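Local coordinates for ABC-type phosphate transport system, periplasmic component (PDB 4ECF), which probably serves as the solute-binding component of a PstSACB-type ABC transporter, capturing phosphate for import across the cytoplasmic membrane, at residues A[14-19]-A[175-180]; A[103-108]-A[135-140]; A[151-154]-A[158-161]; A[198-203]-A[256-261]; A[224-227]-A[231-234]. All blocks are in the same frame, centred on the assembly; numbering follows the deposited sequence. Where two conformers were deposited one is given.

Interaction 1: A[14-19]-A[175-180]; sequences LQPLVE and FSYVNK. With EDO (1,2-ethanediol), chain I; ACT (acetate ion), chain C.
Pro16 lays the CG corner of its ring against the phenol end of Tyr177, 3.8 Å from Tyr177 CE1, meeting the aromatic ring obliquely. The Tyr177 CB does not point at helix 15-28; with CG set beside the backbone N (chi1 -77°), the side chain reaches across and brings OH near the proline. That hydroxyl is held by the carbonyl O of Thr12, just before the helix, so one polar bond fixes the tip of the ring that Pro16 touches. An acetate, probably from the crystallisation liquor, lies over one face of Tyr177, its OXT 3.6 Å from Pro16 CG, and Ser176 OG comes within 3.2 Å of the same OXT. Beside the phenol, in the same gap, an ethanediol, probably of like origin, donates from O2 to Glu19 OE1 at 2.7 Å, while Glu19 OE2 takes a bond from Gln15 NE2 at 3.0 Å. Little surface is buried, consistent with two lobes facing each other across the cleft of a periplasmic-binding-protein fold. Leu17 packs on strand 73-87, Val18 and the preceding Leu14 on strand 205-213, and the 3-10 turn at 175-177 follows strand 169-174 with Tyr177 against Ser156 of helix 156-165.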
# COMPACT_ATOMS: atom_id res chain seq x y z
N LEU A 14 0.94 3.75 -3.43
CA LEU A 14 0.38 4.00 -4.74
C LEU A 14 1.28 4.99 -5.53
O LEU A 14 1.25 5.06 -6.76
CB LEU A 14 -1.01 4.58 -4.56
CG LEU A 14 -1.90 4.80 -5.78
CD1 LEU A 14 -1.85 3.68 -6.83
CD2 LEU A 14 -3.33 5.12 -5.31
N GLN A 15 2.13 5.69 -4.80
CA GLN A 15 2.95 6.74 -5.36
C GLN A 15 3.73 6.27 -6.59
O GLN A 15 3.81 6.99 -7.60
CB GLN A 15 3.87 7.29 -4.29
CG GLN A 15 4.60 8.56 -4.73
CD GLN A 15 5.41 9.18 -3.61
OE1 GLN A 15 5.26 8.83 -2.44
NE2 GLN A 15 6.26 10.15 -3.98
N PRO A 16 4.35 5.08 -6.54
CA PRO A 16 5.16 4.69 -7.72
C PRO A 16 4.32 4.57 -8.99
O PRO A 16 4.80 4.94 -10.09
CB PRO A 16 5.76 3.33 -7.31
CG PRO A 16 5.72 3.33 -5.80
CD PRO A 16 4.50 4.11 -5.43
N LEU A 17 3.13 4.03 -8.88
CA LEU A 17 2.25 3.91 -10.06
C LEU A 17 1.79 5.30 -10.57
O LEU A 17 1.77 5.57 -11.80
CB LEU A 17 1.02 3.05 -9.76
CG LEU A 17 -0.03 2.93 -10.85
CD1 LEU A 17 0.60 2.41 -12.15
CD2 LEU A 17 -1.19 2.03 -10.38
N VAL A 18 1.43 6.18 -9.66
CA VAL A 18 0.98 7.54 -10.03
C VAL A 18 2.12 8.33 -10.68
O VAL A 18 1.95 9.01 -11.68
CB VAL A 18 0.26 8.27 -8.87
CG1 VAL A 18 -0.19 9.64 -9.37
CG2 VAL A 18 -0.93 7.44 -8.37
N GLU A 19 3.33 8.20 -10.14
CA GLU A 19 4.48 8.86 -10.71
C GLU A 19 4.79 8.31 -12.12
O GLU A 19 5.10 9.05 -13.05
CB GLU A 19 5.71 8.70 -9.82
CG GLU A 19 5.61 9.53 -8.58
CD GLU A 19 6.79 9.39 -7.66
OE1 GLU A 19 7.49 8.36 -7.76
OE2 GLU A 19 7.00 10.32 -6.84
N PHE A 175 4.09 -4.53 -2.08
CA PHE A 175 4.89 -5.43 -2.91
C PHE A 175 5.97 -4.77 -3.83
O PHE A 175 7.13 -5.25 -3.89
CB PHE A 175 3.96 -6.28 -3.82
CG PHE A 175 3.27 -7.46 -3.15
CD1 PHE A 175 3.23 -7.66 -1.78
CD2 PHE A 175 2.55 -8.34 -3.94
CE1 PHE A 175 2.56 -8.74 -1.23
CE2 PHE A 175 1.89 -9.44 -3.39
CZ PHE A 175 1.88 -9.61 -2.05
N SER A 176 5.64 -3.67 -4.44
CA SER A 176 6.62 -3.02 -5.35
C SER A 176 7.93 -2.60 -4.67
O SER A 176 9.02 -2.56 -5.30
CB SER A 176 6.05 -1.77 -5.99
OG SER A 176 6.35 -0.64 -5.20
N TYR A 177 7.83 -2.27 -3.38
CA TYR A 177 9.00 -1.79 -2.70
C TYR A 177 9.96 -2.91 -2.35
O TYR A 177 11.08 -2.65 -1.97
CB TYR A 177 8.61 -1.03 -1.41
CG TYR A 177 8.09 0.38 -1.64
CD1 TYR A 177 6.76 0.63 -2.03
CD2 TYR A 177 8.94 1.48 -1.52
CE1 TYR A 177 6.31 1.91 -2.29
CE2 TYR A 177 8.49 2.77 -1.76
CZ TYR A 177 7.18 3.00 -2.16
OH TYR A 177 6.77 4.31 -2.33
N VAL A 178 9.52 -4.17 -2.43
CA VAL A 178 10.41 -5.25 -2.08
C VAL A 178 11.57 -5.32 -3.09
O VAL A 178 11.31 -5.29 -4.29
CB VAL A 178 9.68 -6.62 -2.00
CG1 VAL A 178 10.68 -7.74 -1.76
CG2 VAL A 178 8.59 -6.59 -0.92
N ASN A 179 12.79 -5.36 -2.59
CA ASN A 179 14.01 -5.51 -3.39
C ASN A 179 15.07 -6.31 -2.62
O ASN A 179 14.81 -6.78 -1.50
CB ASN A 179 14.54 -4.14 -3.89
CG ASN A 179 15.14 -3.25 -2.78
OD1 ASN A 179 15.53 -3.72 -1.72
ND2 ASN A 179 15.23 -1.95 -3.06
N LYS A 180 16.26 -6.44 -3.22
CA LYS A 180 17.34 -7.28 -2.69
C LYS A 180 17.90 -6.84 -1.34
O LYS A 180 18.61 -7.62 -0.70
CB LYS A 180 18.51 -7.32 -3.69
CG LYS A 180 18.24 -8.10 -4.97
CD LYS A 180 19.49 -8.21 -5.84
CE LYS A 180 19.85 -6.88 -6.51
NZ LYS A 180 18.81 -6.44 -7.48
C1 EDO I . 8.81 7.32 -4.14
O1 EDO I . 9.69 6.50 -3.36
C2 EDO I . 7.81 6.44 -4.86
O2 EDO I . 8.20 6.23 -6.23
C ACT C . 9.90 1.68 -5.38
O ACT C . 10.75 0.77 -5.20
OXT ACT C . 8.73 1.39 -5.68
CH3 ACT C . 10.32 3.12 -5.21

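Interaction 2: A[103-108]-A[135-140]; sequences KIFTGQ and ATFEQF. With EDO (1,2-ethanediol), chain L.
A single pair of rings makes the whole of this contact: Phe137 drives one edge into the face of Phe105 in a T-shaped (edge-to-face) stack, and no hydrogen bond crosses between the segments. The ring centroids lie 5.1 Å apart with the planes at 66°, so the T is somewhat tilted. Phe137 CE2 stands 3.8 Å above the plane of Phe105, over the centre of its ring, and Phe137 CZ also comes down to Phe105 CE2 at 3.8 Å. The edge hydrogens of one ring thus face the pi cloud of the other, a favourable electrostatic fit between two buried apolar groups. Phe137 reaches this spot because its CG is anti to the backbone N (chi1 -178°), which throws the ring off helix 132-140 toward the end of helix 98-105. Replacing Phe105 by an alanine would probably open a gap where its ring had been and leave the edge of Phe137 without the aromatic face it points into. The chain leaves helical geometry at Gly107 in a Schellman motif, with positive phi there, Gly107 N bonded to Ile104 O at 3.1 Å and a weak bond from Gln108 N to Lys103 O. Gln108 NE2 then folds back to Thr106 OG1 at 2.8 Å. The ring pair fills the space between the two helices and the central sheet: Phe105 also leans on Asn126 of strand 123-127 and Ile170 of strand 169-174, whereas Phe137 stacks with Tyr172 of the latter strand and touches Pro85 of strand 73-87.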
# COMPACT_ATOMS: atom_id res chain seq x y z
N LYS A 103 2.13 -12.27 17.59
CA LYS A 103 2.91 -12.27 18.83
C LYS A 103 4.11 -11.37 18.68
O LYS A 103 4.54 -10.76 19.66
CB LYS A 103 3.31 -13.68 19.27
CG LYS A 103 2.13 -14.48 19.84
CD LYS A 103 2.62 -15.85 20.28
CE LYS A 103 1.60 -16.59 21.11
NZ LYS A 103 2.24 -17.84 21.59
N ILE A 104 4.72 -11.32 17.50
CA ILE A 104 5.85 -10.39 17.31
C ILE A 104 5.42 -8.94 17.37
O ILE A 104 6.03 -8.13 18.07
CB ILE A 104 6.64 -10.74 16.01
CG1 ILE A 104 7.40 -12.06 16.25
CG2 ILE A 104 7.57 -9.58 15.57
CD1 ILE A 104 8.09 -12.66 15.04
N PHE A 105 4.38 -8.59 16.62
CA PHE A 105 3.94 -7.18 16.57
C PHE A 105 3.29 -6.69 17.86
O PHE A 105 3.30 -5.48 18.13
CB PHE A 105 3.07 -6.93 15.33
CG PHE A 105 3.88 -6.56 14.11
CD1 PHE A 105 4.23 -5.24 13.88
CD2 PHE A 105 4.41 -7.53 13.27
CE1 PHE A 105 5.02 -4.89 12.77
CE2 PHE A 105 5.19 -7.20 12.18
CZ PHE A 105 5.52 -5.87 11.94
N THR A 106 2.75 -7.60 18.67
CA THR A 106 2.25 -7.23 19.99
C THR A 106 3.31 -7.22 21.07
O THR A 106 2.99 -6.86 22.24
CB THR A 106 1.08 -8.11 20.42
OG1 THR A 106 1.53 -9.44 20.53
CG2 THR A 106 -0.08 -7.97 19.41
N GLY A 107 4.52 -7.69 20.78
CA GLY A 107 5.59 -7.72 21.78
C GLY A 107 5.66 -8.95 22.67
O GLY A 107 6.42 -8.99 23.63
N GLN A 108 4.83 -9.95 22.41
CA GLN A 108 4.87 -11.19 23.17
C GLN A 108 6.11 -12.04 22.88
O GLN A 108 6.57 -12.76 23.75
CB GLN A 108 3.63 -12.02 22.88
CG GLN A 108 2.34 -11.36 23.36
CD GLN A 108 1.16 -12.13 22.90
OE1 GLN A 108 0.89 -13.21 23.44
NE2 GLN A 108 0.49 -11.66 21.87
N ALA A 135 -2.98 0.26 8.20
CA ALA A 135 -4.36 -0.15 8.44
C ALA A 135 -4.66 -1.51 7.84
O ALA A 135 -5.30 -2.36 8.46
CB ALA A 135 -5.33 0.91 7.92
N THR A 136 -4.17 -1.73 6.62
CA THR A 136 -4.43 -2.98 5.90
C THR A 136 -3.72 -4.13 6.57
O THR A 136 -4.28 -5.22 6.75
CB THR A 136 -4.03 -2.84 4.40
OG1 THR A 136 -4.80 -1.78 3.83
CG2 THR A 136 -4.37 -4.12 3.67
N PHE A 137 -2.51 -3.85 7.04
CA PHE A 137 -1.67 -4.87 7.66
C PHE A 137 -2.28 -5.29 9.01
O PHE A 137 -2.42 -6.50 9.30
CB PHE A 137 -0.23 -4.36 7.82
CG PHE A 137 0.71 -5.39 8.43
CD1 PHE A 137 1.13 -6.47 7.68
CD2 PHE A 137 1.16 -5.27 9.75
CE1 PHE A 137 2.02 -7.41 8.20
CE2 PHE A 137 2.03 -6.23 10.29
CZ PHE A 137 2.46 -7.28 9.51
N GLU A 138 -2.74 -4.32 9.79
CA GLU A 138 -3.37 -4.65 11.09
C GLU A 138 -4.65 -5.46 10.91
O GLU A 138 -4.88 -6.45 11.61
CB GLU A 138 -3.56 -3.36 11.95
CG GLU A 138 -2.19 -2.75 12.33
CD GLU A 138 -2.17 -1.67 13.42
OE1 GLU A 138 -3.21 -1.01 13.64
OE2 GLU A 138 -1.09 -1.44 14.03
N GLN A 139 -5.49 -5.05 9.93
CA GLN A 139 -6.74 -5.72 9.73
C GLN A 139 -6.56 -7.14 9.15
O GLN A 139 -7.16 -8.09 9.65
CB GLN A 139 -7.65 -4.88 8.84
CG GLN A 139 -8.97 -5.57 8.52
CD GLN A 139 -10.01 -4.60 7.96
OE1 GLN A 139 -9.69 -3.47 7.56
NE2 GLN A 139 -11.27 -5.05 7.94
N PHE A 140 -5.77 -7.28 8.08
CA PHE A 140 -5.71 -8.53 7.34
C PHE A 140 -4.50 -9.41 7.61
O PHE A 140 -4.50 -10.61 7.26
CB PHE A 140 -5.87 -8.24 5.83
CG PHE A 140 -7.18 -7.57 5.50
CD1 PHE A 140 -8.35 -8.31 5.52
CD2 PHE A 140 -7.25 -6.23 5.18
CE1 PHE A 140 -9.56 -7.71 5.27
CE2 PHE A 140 -8.46 -5.61 4.92
CZ PHE A 140 -9.62 -6.36 4.97
C1 EDO L . -5.08 -12.48 10.01
O1 EDO L . -5.75 -11.19 9.98
C2 EDO L . -6.09 -13.63 9.90
O2 EDO L . -6.26 -14.34 11.15

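Interaction 3: A[151-154]-A[158-161]; sequences QEQD and MVRS. With ACT (acetate ion), chain C.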
# COMPACT_ATOMS: atom_id res chain seq x y z
N GLN A 151 9.52 2.28 16.96
CA GLN A 151 10.07 3.26 16.01
C GLN A 151 9.11 3.40 14.81
O GLN A 151 8.68 2.38 14.25
CB GLN A 151 11.44 2.77 15.49
CG GLN A 151 12.17 3.77 14.58
CD GLN A 151 13.47 3.22 14.02
OE1 GLN A 151 14.03 2.24 14.53
NE2 GLN A 151 13.97 3.86 12.97
N GLU A 152 8.78 4.64 14.43
CA GLU A 152 7.91 4.91 13.26
C GLU A 152 8.63 5.66 12.16
O GLU A 152 9.55 6.47 12.40
CB GLU A 152 6.63 5.67 13.65
CG GLU A 152 5.64 4.77 14.39
CD GLU A 152 4.42 5.45 14.99
OE1 GLU A 152 4.25 6.70 14.89
OE2 GLU A 152 3.61 4.70 15.59
N GLN A 153 8.21 5.40 10.92
CA GLN A 153 8.81 6.00 9.73
C GLN A 153 7.67 6.58 8.93
O GLN A 153 6.54 6.14 9.08
CB GLN A 153 9.59 4.96 8.94
CG GLN A 153 10.69 4.25 9.70
CD GLN A 153 11.77 5.17 10.25
OE1 GLN A 153 12.24 4.96 11.36
NE2 GLN A 153 12.17 6.16 9.47
N ASP A 154 7.94 7.58 8.08
CA ASP A 154 6.86 8.36 7.47
C ASP A 154 6.48 7.85 6.10
O ASP A 154 5.52 8.37 5.53
CB ASP A 154 7.23 9.86 7.37
CG ASP A 154 7.21 10.58 8.71
OD1 ASP A 154 6.65 10.06 9.71
OD2 ASP A 154 7.75 11.71 8.76
N MSE A 158 11.14 4.79 3.44
CA MSE A 158 11.92 4.88 4.68
C MSE A 158 11.82 3.59 5.52
O MSE A 158 12.81 3.19 6.12
CB MSE A 158 11.54 6.12 5.46
CG MSE A 158 11.93 7.39 4.72
SE MSE A 158 11.38 9.00 5.67
CE MSE A 158 9.49 9.10 5.34
N VAL A 159 10.65 2.95 5.57
CA VAL A 159 10.50 1.65 6.23
C VAL A 159 11.48 0.66 5.56
O VAL A 159 12.25 -0.02 6.22
CB VAL A 159 9.03 1.14 6.17
CG1 VAL A 159 9.02 -0.38 6.27
CG2 VAL A 159 8.16 1.78 7.28
N ARG A 160 11.47 0.59 4.22
CA ARG A 160 12.38 -0.33 3.53
C ARG A 160 13.88 -0.05 3.89
O ARG A 160 14.62 -0.98 4.20
CB ARG A 160 12.14 -0.29 2.03
CG ARG A 160 13.17 -1.11 1.26
CD ARG A 160 12.94 -0.97 -0.22
NE ARG A 160 13.06 0.40 -0.72
CZ ARG A 160 12.65 0.81 -1.91
NH1 ARG A 160 12.07 -0.02 -2.76
NH2 ARG A 160 12.82 2.08 -2.27
N SER A 161 14.33 1.20 3.83
CA SER A 161 15.75 1.48 4.10
C SER A 161 16.18 1.20 5.53
O SER A 161 17.29 0.69 5.76
CB SER A 161 16.13 2.92 3.71
OG SER A 161 15.23 3.84 4.27
C ACT C . 9.90 1.68 -5.38
O ACT C . 10.75 0.77 -5.20
OXT ACT C . 8.73 1.39 -5.68
CH3 ACT C . 10.32 3.12 -5.21
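Two successive bends shape Gln153: CG lies beside the backbone N (chi1 -57°) and the chain turns again at chi2, so that from a CB that the backbone directs at the helix the amide curls back alongside the strand. Val159 answers with CG2, likewise beside its own backbone N, and the two apolar groups meet with Gln153 CB 3.9 Å from Val159 CG2. The amide end passes the root of the selenomethionine Met158 at an oblique angle, Gln153 NE2 lying 4.1 Å from Met158 CB, a van der Waals contact and not a polar one. The carbonyl end of the same amide is engaged two residues back, where Gln151 NE2 donates to Gln153 OE1 at 2.6 Å; the bond is bent, and the donor sits 27° out of the carbonyl plane. The tip of Met158 extends toward Asp154, but the separation modelled there is too short to be trusted, and that residue was deposited in two conformers. The contact lies in the first half of a beta-alpha-beta crossover: strand 151-153, helix 156-165, strand 169-174, with strand 123-127 between the two strands and parallel to both. Ile125 and Ile162 also touch Gln153, while Val159 reaches Arg127. Ser155 OG accepts from Met158 N in the first turn of the helix. Arg160 points off in another direction, its chain extended until chi3, and NH1 donates to the acetate O at 2.9 Å and 165°, the oxygen lying at the edge of the guanidinium, in its plane. The same NH1 also donates to Tyr177 O.

Interaction 4: A[198-203]-A[256-261]; sequences TTNDWR and GHITKT. With EDO (1,2-ethanediol), chain F; EDO (1,2-ethanediol), chain L.
This is a small surface contact between the turn that follows helix 194-198 and the terminal strand 258-260, and it joins its partners by packing and one water, with no direct hydrogen bond. Asn200 and Ile258 approach from opposite directions: the amide of Asn200 meets the CG1-CD1 arm of the isoleucine, with ND2 3.4 Å from Ile258 CG1 and Asn200 CG 3.7 Å from Ile258 CD1. The polar atoms of that amide find partners other than the isoleucine. OD1 accepts from Trp205 NE1, which fixes the amide's rotation, and ND2 donates to a water at 3.0 Å. The same water is reached, through a weak bond, by Lys260 NZ, whose chain is poorly ordered. Asn200 presents its amide to the strand with CG anti to the backbone N (chi1 -159°). Val250 of the neighbouring strand lies against both Asn200 and Ile258, so the two-stranded antiparallel sheet 250-252/258-260 is set beside the helix end. Thr199 OG1, accepting from Asp201 N two residues on at 3.2 Å, makes an ST turn just after helix 194-198, with Asn200 at positive phi in its middle.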
# COMPACT_ATOMS: atom_id res chain seq x y z
N THR A 198 -4.64 -12.68 -6.05
CA THR A 198 -5.85 -12.80 -6.88
C THR A 198 -6.88 -13.75 -6.29
O THR A 198 -8.07 -13.57 -6.48
CB THR A 198 -5.55 -13.20 -8.33
OG1 THR A 198 -5.10 -14.56 -8.39
CG2 THR A 198 -4.57 -12.25 -9.01
N THR A 199 -6.43 -14.80 -5.61
CA THR A 199 -7.33 -15.78 -5.02
C THR A 199 -7.69 -15.51 -3.55
O THR A 199 -8.45 -16.29 -2.92
CB THR A 199 -6.66 -17.17 -5.07
OG1 THR A 199 -5.46 -17.12 -4.27
CG2 THR A 199 -6.32 -17.58 -6.52
N ASN A 200 -7.07 -14.48 -2.97
CA ASN A 200 -7.13 -14.20 -1.54
C ASN A 200 -6.45 -15.28 -0.67
O ASN A 200 -6.61 -15.26 0.53
CB ASN A 200 -8.58 -13.92 -1.05
CG ASN A 200 -8.62 -13.15 0.27
OD1 ASN A 200 -7.99 -12.09 0.38
ND2 ASN A 200 -9.38 -13.65 1.26
N ASP A 201 -5.64 -16.15 -1.26
CA ASP A 201 -4.79 -17.03 -0.44
C ASP A 201 -3.75 -16.22 0.34
O ASP A 201 -3.38 -16.59 1.46
CB ASP A 201 -4.10 -18.08 -1.31
CG ASP A 201 -5.05 -19.25 -1.70
OD1 ASP A 201 -6.10 -19.45 -1.06
OD2 ASP A 201 -4.71 -19.98 -2.64
N TRP A 202 -3.29 -15.13 -0.25
CA TRP A 202 -2.58 -14.07 0.46
C TRP A 202 -3.61 -12.97 0.75
O TRP A 202 -4.20 -12.42 -0.19
CB TRP A 202 -1.46 -13.49 -0.44
CG TRP A 202 -0.67 -12.46 0.32
CD1 TRP A 202 -0.92 -11.08 0.39
CD2 TRP A 202 0.44 -12.69 1.22
NE1 TRP A 202 -0.02 -10.48 1.25
CE2 TRP A 202 0.85 -11.40 1.73
CE3 TRP A 202 1.19 -13.81 1.57
CZ2 TRP A 202 1.88 -11.26 2.66
CZ3 TRP A 202 2.24 -13.64 2.46
CH2 TRP A 202 2.59 -12.39 2.97
N ARG A 203 -3.92 -12.74 2.02
CA ARG A 203 -5.06 -11.90 2.41
C ARG A 203 -4.70 -10.43 2.56
O ARG A 203 -5.61 -9.57 2.70
CB ARG A 203 -5.63 -12.39 3.74
CG ARG A 203 -6.31 -13.75 3.63
CD ARG A 203 -6.90 -14.21 4.97
NE ARG A 203 -7.98 -13.33 5.46
CZ ARG A 203 -7.91 -12.50 6.51
NH1 ARG A 203 -6.79 -12.37 7.23
NH2 ARG A 203 -8.97 -11.78 6.85
N GLY A 256 -15.40 -6.78 5.14
CA GLY A 256 -14.29 -7.68 4.89
C GLY A 256 -14.73 -8.97 4.23
O GLY A 256 -13.89 -9.82 3.95
N HIS A 257 -16.03 -9.12 3.98
CA HIS A 257 -16.55 -10.34 3.37
C HIS A 257 -15.96 -10.49 1.98
O HIS A 257 -15.92 -9.55 1.19
CB HIS A 257 -18.09 -10.34 3.35
CG HIS A 257 -18.72 -11.61 2.77
ND1 HIS A 257 -18.67 -12.80 3.40
CD2 HIS A 257 -19.43 -11.82 1.58
CE1 HIS A 257 -19.31 -13.74 2.65
NE2 HIS A 257 -19.78 -13.14 1.54
N ILE A 258 -15.47 -11.71 1.71
CA ILE A 258 -14.95 -12.12 0.42
C ILE A 258 -16.04 -12.86 -0.36
O ILE A 258 -16.61 -13.84 0.14
CB ILE A 258 -13.76 -13.09 0.60
CG1 ILE A 258 -12.56 -12.36 1.19
CG2 ILE A 258 -13.38 -13.75 -0.73
CD1 ILE A 258 -11.87 -11.45 0.20
N THR A 259 -16.30 -12.42 -1.59
CA THR A 259 -17.08 -13.21 -2.55
C THR A 259 -16.15 -13.70 -3.70
O THR A 259 -15.34 -12.93 -4.23
CB THR A 259 -18.29 -12.42 -3.08
OG1 THR A 259 -17.88 -11.13 -3.49
CG2 THR A 259 -19.34 -12.27 -1.98
N LYS A 260 -16.26 -14.98 -4.03
CA LYS A 260 -15.36 -15.61 -5.01
C LYS A 260 -15.95 -15.50 -6.41
O LYS A 260 -17.05 -15.97 -6.65
CB LYS A 260 -15.08 -17.06 -4.62
CG LYS A 260 -14.38 -17.16 -3.27
CD LYS A 260 -13.72 -18.51 -3.01
CE LYS A 260 -12.31 -18.36 -2.42
NZ LYS A 260 -12.21 -17.36 -1.32
N THR A 261 -15.22 -14.89 -7.33
CA THR A 261 -15.79 -14.42 -8.60
C THR A 261 -14.89 -14.73 -9.81
O THR A 261 -14.24 -15.78 -9.87
CB THR A 261 -16.06 -12.89 -8.53
OG1 THR A 261 -14.84 -12.21 -8.21
CG2 THR A 261 -17.11 -12.57 -7.46
C1 EDO F . -1.21 -15.83 4.27
O1 EDO F . -2.00 -16.55 5.25
C2 EDO F . -1.28 -14.32 4.42
O2 EDO F . -2.61 -13.81 4.31
C1 EDO L . -5.08 -12.48 10.01
O1 EDO L . -5.75 -11.19 9.98
C2 EDO L . -6.09 -13.63 9.90
O2 EDO L . -6.26 -14.34 11.15
O HOH W 1 -10.85 -16.20 1.04

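Interaction 5: A[224-227]-A[231-234]; sequences ITYV and AIQN
Ile232 lays its CG1 over the face of the Tyr226 ring, a CH-pi contact between two consecutive helices, 218-228 and 230-239, joined by a tight turn. The CG1 atom lies 3.9 Å from the Tyr226 ring centroid and only 14° off the ring normal, while Ile232 CD1 runs on toward the phenol, 3.8 Å from Tyr226 OH. The tyrosine brings its ring to this place with CG anti to its N (chi1 -178°), and the isoleucine meets it nearly at a right angle. Backbone is touched too: Tyr226 O is 3.4 Å from Ile232 CG1, and Val227 O is 3.8 Å from Ile232 CG2. Val227 O also accepts a hydrogen bond from Gln233 NE2 at 2.9 Å. In the next shell, Glu28 OE1 bonds the Tyr226 hydroxyl, Tyr25 sets its ring edge-to-face with that of Tyr226, and Gln24 touches both Tyr226 and Ile232, so helix 15-28 supports the pair. A smaller side chain such as alanine in place of Tyr226 would probably leave Ile232 without the aromatic face beneath it and Glu28 without the hydroxyl it binds. The CB of Val227 points away from the second helix, and its side chain touches Ala21 of helix 15-28 and Val78 of strand 73-87. Ser229 OG, in the turn, bonds Tyr226 O. The amide of Gln233 is held at both ends: OE1 pairs with Ser244 OG, and NE2 also reaches Val78 O of the sheet. The bond from that NE2 to Val227 O is nearly straight at 169°, with the acceptor in the plane of the glutamine amide.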
# COMPACT_ATOMS: atom_id res chain seq x y z
N ILE A 224 -7.06 10.31 -14.87
CA ILE A 224 -7.71 9.14 -14.26
C ILE A 224 -8.21 8.16 -15.33
O ILE A 224 -7.96 6.92 -15.22
CB ILE A 224 -8.80 9.57 -13.24
CG1 ILE A 224 -8.17 10.29 -12.05
CG2 ILE A 224 -9.57 8.34 -12.75
CD1 ILE A 224 -9.22 10.95 -11.20
N THR A 225 -8.88 8.67 -16.35
CA THR A 225 -9.31 7.84 -17.48
C THR A 225 -8.12 7.04 -18.08
O THR A 225 -8.19 5.84 -18.30
CB THR A 225 -9.97 8.70 -18.52
OG1 THR A 225 -11.15 9.27 -17.94
CG2 THR A 225 -10.31 7.90 -19.79
N TYR A 226 -6.99 7.73 -18.25
CA TYR A 226 -5.77 7.11 -18.76
C TYR A 226 -5.25 5.99 -17.87
O TYR A 226 -5.00 4.89 -18.35
CB TYR A 226 -4.70 8.19 -18.98
CG TYR A 226 -3.40 7.74 -19.56
CD1 TYR A 226 -3.20 7.68 -20.93
CD2 TYR A 226 -2.32 7.50 -18.74
CE1 TYR A 226 -1.97 7.31 -21.45
CE2 TYR A 226 -1.08 7.15 -19.28
CZ TYR A 226 -0.92 7.07 -20.61
OH TYR A 226 0.31 6.71 -21.15
N VAL A 227 -5.17 6.23 -16.55
CA VAL A 227 -4.71 5.23 -15.62
C VAL A 227 -5.65 4.00 -15.62
O VAL A 227 -5.18 2.89 -15.56
CB VAL A 227 -4.59 5.79 -14.19
CG1 VAL A 227 -4.26 4.69 -13.20
CG2 VAL A 227 -3.56 6.91 -14.13
N ALA A 231 -5.20 -0.19 -22.03
CA ALA A 231 -3.82 -0.12 -22.49
C ALA A 231 -2.87 0.02 -21.32
O ALA A 231 -1.83 -0.61 -21.32
CB ALA A 231 -3.63 1.01 -23.51
N ILE A 232 -3.23 0.78 -20.30
CA ILE A 232 -2.33 1.07 -19.19
C ILE A 232 -2.40 0.04 -18.02
O ILE A 232 -1.40 -0.33 -17.37
CB ILE A 232 -2.59 2.49 -18.66
CG1 ILE A 232 -2.23 3.51 -19.76
CG2 ILE A 232 -1.87 2.72 -17.34
CD1 ILE A 232 -0.93 3.19 -20.48
N GLN A 233 -3.63 -0.43 -17.80
CA GLN A 233 -3.93 -1.58 -16.96
C GLN A 233 -3.18 -2.84 -17.40
O GLN A 233 -2.69 -3.55 -16.59
CB GLN A 233 -5.44 -1.84 -16.95
CG GLN A 233 -6.26 -0.75 -16.25
CD GLN A 233 -6.06 -0.76 -14.74
OE1 GLN A 233 -6.20 -1.80 -14.10
NE2 GLN A 233 -5.71 0.38 -14.18
N ASN A 234 -3.07 -3.07 -18.70
CA ASN A 234 -2.42 -4.31 -19.21
C ASN A 234 -0.88 -4.26 -19.20
O ASN A 234 -0.23 -5.29 -19.37
CB ASN A 234 -2.93 -4.62 -20.62
CG ASN A 234 -4.38 -5.06 -20.61
OD1 ASN A 234 -4.85 -5.65 -19.64
ND2 ASN A 234 -5.10 -4.77 -21.69

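Overall arrangement
Interactions 2 and 5 are the buried contacts and rest on aromatic rings, one pairing ring with ring, the other ring with isoleucine and adding the set's one direct hydrogen bond between segments. Interactions 1 and 4 lie at the surface, where small molecules or water fill in; interaction 3 is intermediate. Interactions 2 and 5 stand on opposite sides of the chain's centre, about 34 Å apart between centres, and do not touch. Interactions 1 and 3 touch and share an acetate, whereas interactions 1 and 4 meet where Phe175 packs on Trp202. Strand 73-87 takes side chains from interactions 1, 2, 4 and 5.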